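Local coordinates for putative Lipoprotein (Shewanella oneidensis, PDB 3U24) that is of unknown function but binds zinc ions and, as a DUF885 member of a metallopeptidase clan, may be related to metal-dependent peptidases, at residues F333-I339 against M448-Y454. Numbering follows the deposited sequence.
Sequences FVNQKNI and MMLEEGY
Phe333 and Tyr454 form a T-shaped pair where two helix ends meet, those of helices 319-337 and 435-451, each finished by a Schellman motif with positive phi at Asn338 and Gly453. The ring planes stand at 85° with centroids 5.3 Å apart, and the tyrosine edge, led by CD1, points at the phenylalanine face. Tyr454 CB adds a CH-pi contact over that same face, 24° off the ring normal. The opposite face carries Lys337 CG. With chi1 at 177°, Phe333 sends its ring away from its own backbone N and across to the other helix end, where CZ comes 3.8 Å from Glu452 O, near the ring plane. An alanine at Phe333 is likely to deprive the Tyr454 edge of its aromatic face and open a gap beside Met449. That residue, a selenomethionine, bends at chi2 and chi3, bringing CE to 3.7 Å from Phe333 CD1, while its SE lies 5.0 Å from the Phe333 ring centroid, an oblique Met-aromatic contact; the same SE meets Ile339 CD1 at 3.6 Å. Tyr454 OH hydrogen-bonds Gln403. No direct hydrogen bond crosses; a water accepts from Lys337 NZ and donates weakly to Gly453 O. Ile339 CG2 presses on selenomethionine Met448 CE at 3.5 Å, tighter than usual.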
loop_
_atom_site.group_PDB
_atom_site.type_symbol
_atom_site.label_atom_id
_atom_site.label_comp_id
_atom_site.label_asym_id
_atom_site.label_seq_id
_atom_site.Cartn_x
_atom_site.Cartn_y
_atom_site.Cartn_z
ATOM N N PHE A 333 17.599 -13.835 17.762
ATOM C CA PHE A 333 18.635 -12.927 17.333
ATOM C C PHE A 333 18.376 -11.482 17.847
ATOM O O PHE A 333 19.279 -10.840 18.342
ATOM C CB PHE A 333 18.826 -13.003 15.822
ATOM C CG PHE A 333 19.838 -12.047 15.314
ATOM C CD1 PHE A 333 19.486 -10.722 15.063
ATOM C CD2 PHE A 333 21.161 -12.446 15.121
ATOM C CE1 PHE A 333 20.427 -9.808 14.638
ATOM C CE2 PHE A 333 22.107 -11.521 14.671
ATOM C CZ PHE A 333 21.732 -10.198 14.431
ATOM N N VAL A 334 17.153 -10.993 17.760
ATOM C CA VAL A 334 16.843 -9.650 18.205
ATOM C C VAL A 334 17.065 -9.486 19.697
ATOM O O VAL A 334 17.619 -8.472 20.138
ATOM C CB VAL A 334 15.405 -9.267 17.887
ATOM C CG1 VAL A 334 15.003 -8.041 18.688
ATOM C CG2 VAL A 334 15.282 -9.027 16.389
ATOM N N ASN A 335 16.688 -10.505 20.461
ATOM C CA ASN A 335 16.978 -10.509 21.889
ATOM C C ASN A 335 18.450 -10.558 22.203
ATOM O O ASN A 335 18.918 -9.782 23.004
ATOM C CB ASN A 335 16.248 -11.656 22.584
ATOM C CG ASN A 335 14.749 -11.447 22.569
ATOM O OD1 ASN A 335 14.294 -10.306 22.530
ATOM N ND2 ASN A 335 13.985 -12.525 22.591
ATOM N N GLN A 336 19.167 -11.471 21.579
ATOM C CA GLN A 336 20.581 -11.591 21.837
ATOM C C GLN A 336 21.311 -10.281 21.541
ATOM O O GLN A 336 22.153 -9.876 22.312
ATOM C CB GLN A 336 21.202 -12.719 21.022
ATOM C CG GLN A 336 20.905 -14.103 21.578
ATOM C CD GLN A 336 21.604 -14.401 22.899
ATOM O OE1 GLN A 336 22.739 -13.999 23.134
ATOM N NE2 GLN A 336 20.938 -15.141 23.744
ATOM N N LYS A 337 20.943 -9.604 20.458
ATOM C CA LYS A 337 21.666 -8.408 20.014
ATOM C C LYS A 337 21.077 -7.118 20.573
ATOM O O LYS A 337 21.560 -6.025 20.273
ATOM C CB LYS A 337 21.688 -8.350 18.471
ATOM C CG LYS A 337 22.380 -9.554 17.846
ATOM C CD LYS A 337 23.883 -9.439 17.958
ATOM C CE LYS A 337 24.590 -10.774 17.722
ATOM N NZ LYS A 337 26.046 -10.484 17.549
ATOM N N ASN A 338 20.024 -7.235 21.378
ATOM C CA ASN A 338 19.419 -6.063 21.985
ATOM C C ASN A 338 18.939 -5.025 21.005
ATOM O O ASN A 338 19.146 -3.839 21.199
ATOM C CB ASN A 338 20.420 -5.392 22.917
ATOM C CG ASN A 338 20.381 -5.993 24.269
ATOM O OD1 ASN A 338 19.298 -6.113 24.858
ATOM N ND2 ASN A 338 21.522 -6.391 24.770
ATOM N N ILE A 339 18.274 -5.474 19.961
ATOM C CA ILE A 339 17.822 -4.594 18.922
ATOM C C ILE A 339 16.520 -3.852 19.334
ATOM O O ILE A 339 16.398 -2.656 19.136
ATOM C CB ILE A 339 17.686 -5.427 17.664
ATOM C CG1 ILE A 339 19.115 -5.775 17.200
ATOM C CG2 ILE A 339 16.842 -4.701 16.617
ATOM C CD1 ILE A 339 19.185 -6.600 15.928
HETATM N N MSE A 448 19.353 -2.835 8.889
HETATM C CA MSE A 448 19.798 -2.791 10.288
HETATM C C MSE A 448 20.132 -4.201 10.784
HETATM O O MSE A 448 21.171 -4.390 11.370
HETATM C CB MSE A 448 18.714 -2.148 11.155
HETATM C CG MSE A 448 19.053 -2.006 12.614
HETATM SE SE MSE A 448 18.521 -3.630 13.554
HETATM C CE MSE A 448 16.558 -3.438 13.418
HETATM N N MSE A 449 19.272 -5.192 10.541
HETATM C CA MSE A 449 19.597 -6.583 10.986
HETATM C C MSE A 449 20.915 -7.129 10.416
HETATM O O MSE A 449 21.679 -7.736 11.145
HETATM C CB MSE A 449 18.490 -7.569 10.632
HETATM C CG MSE A 449 17.218 -7.307 11.372
HETATM SE SE MSE A 449 17.300 -7.996 13.207
HETATM C CE MSE A 449 16.691 -9.861 12.797
ATOM N N LEU A 450 21.151 -6.913 9.124
ATOM C CA LEU A 450 22.387 -7.346 8.522
ATOM C C LEU A 450 23.558 -6.566 9.085
ATOM O O LEU A 450 24.603 -7.157 9.410
ATOM C CB LEU A 450 22.370 -7.219 6.995
ATOM C CG LEU A 450 21.467 -8.123 6.154
ATOM C CD1 LEU A 450 21.780 -7.931 4.666
ATOM C CD2 LEU A 450 21.684 -9.548 6.495
ATOM N N GLU A 451 23.401 -5.253 9.219
ATOM C CA GLU A 451 24.487 -4.432 9.807
ATOM C C GLU A 451 24.852 -4.908 11.205
ATOM O O GLU A 451 26.035 -4.838 11.583
ATOM C CB GLU A 451 24.135 -2.941 9.874
ATOM C CG GLU A 451 24.044 -2.232 8.518
ATOM C CD GLU A 451 23.705 -0.752 8.625
ATOM O OE1 GLU A 451 23.272 -0.291 9.719
ATOM O OE2 GLU A 451 23.880 -0.034 7.606
ATOM N N GLU A 452 23.855 -5.393 11.955
ATOM C CA GLU A 452 24.076 -5.847 13.348
ATOM C C GLU A 452 24.565 -7.286 13.400
ATOM O O GLU A 452 24.736 -7.853 14.483
ATOM C CB GLU A 452 22.791 -5.737 14.197
ATOM C CG GLU A 452 22.354 -4.335 14.534
ATOM C CD GLU A 452 23.461 -3.504 15.156
ATOM O OE1 GLU A 452 23.999 -3.922 16.218
ATOM O OE2 GLU A 452 23.793 -2.425 14.580
ATOM N N GLY A 453 24.761 -7.898 12.234
ATOM C CA GLY A 453 25.403 -9.189 12.191
ATOM C C GLY A 453 24.509 -10.350 11.829
ATOM O O GLY A 453 24.958 -11.479 11.941
ATOM N N TYR A 454 23.264 -10.108 11.410
ATOM C CA TYR A 454 22.424 -11.209 10.993
ATOM C C TYR A 454 23.023 -11.921 9.753
ATOM O O TYR A 454 23.353 -11.287 8.746
ATOM C CB TYR A 454 20.996 -10.773 10.727
ATOM C CG TYR A 454 20.119 -11.954 10.437
ATOM C CD1 TYR A 454 19.549 -12.688 11.459
ATOM C CD2 TYR A 454 19.915 -12.386 9.120
ATOM C CE1 TYR A 454 18.767 -13.800 11.191
ATOM C CE2 TYR A 454 19.137 -13.480 8.842
ATOM C CZ TYR A 454 18.579 -14.185 9.864
ATOM O OH TYR A 454 17.821 -15.283 9.559
HETATM O O HOH W 1 26.379 -12.259 14.900
#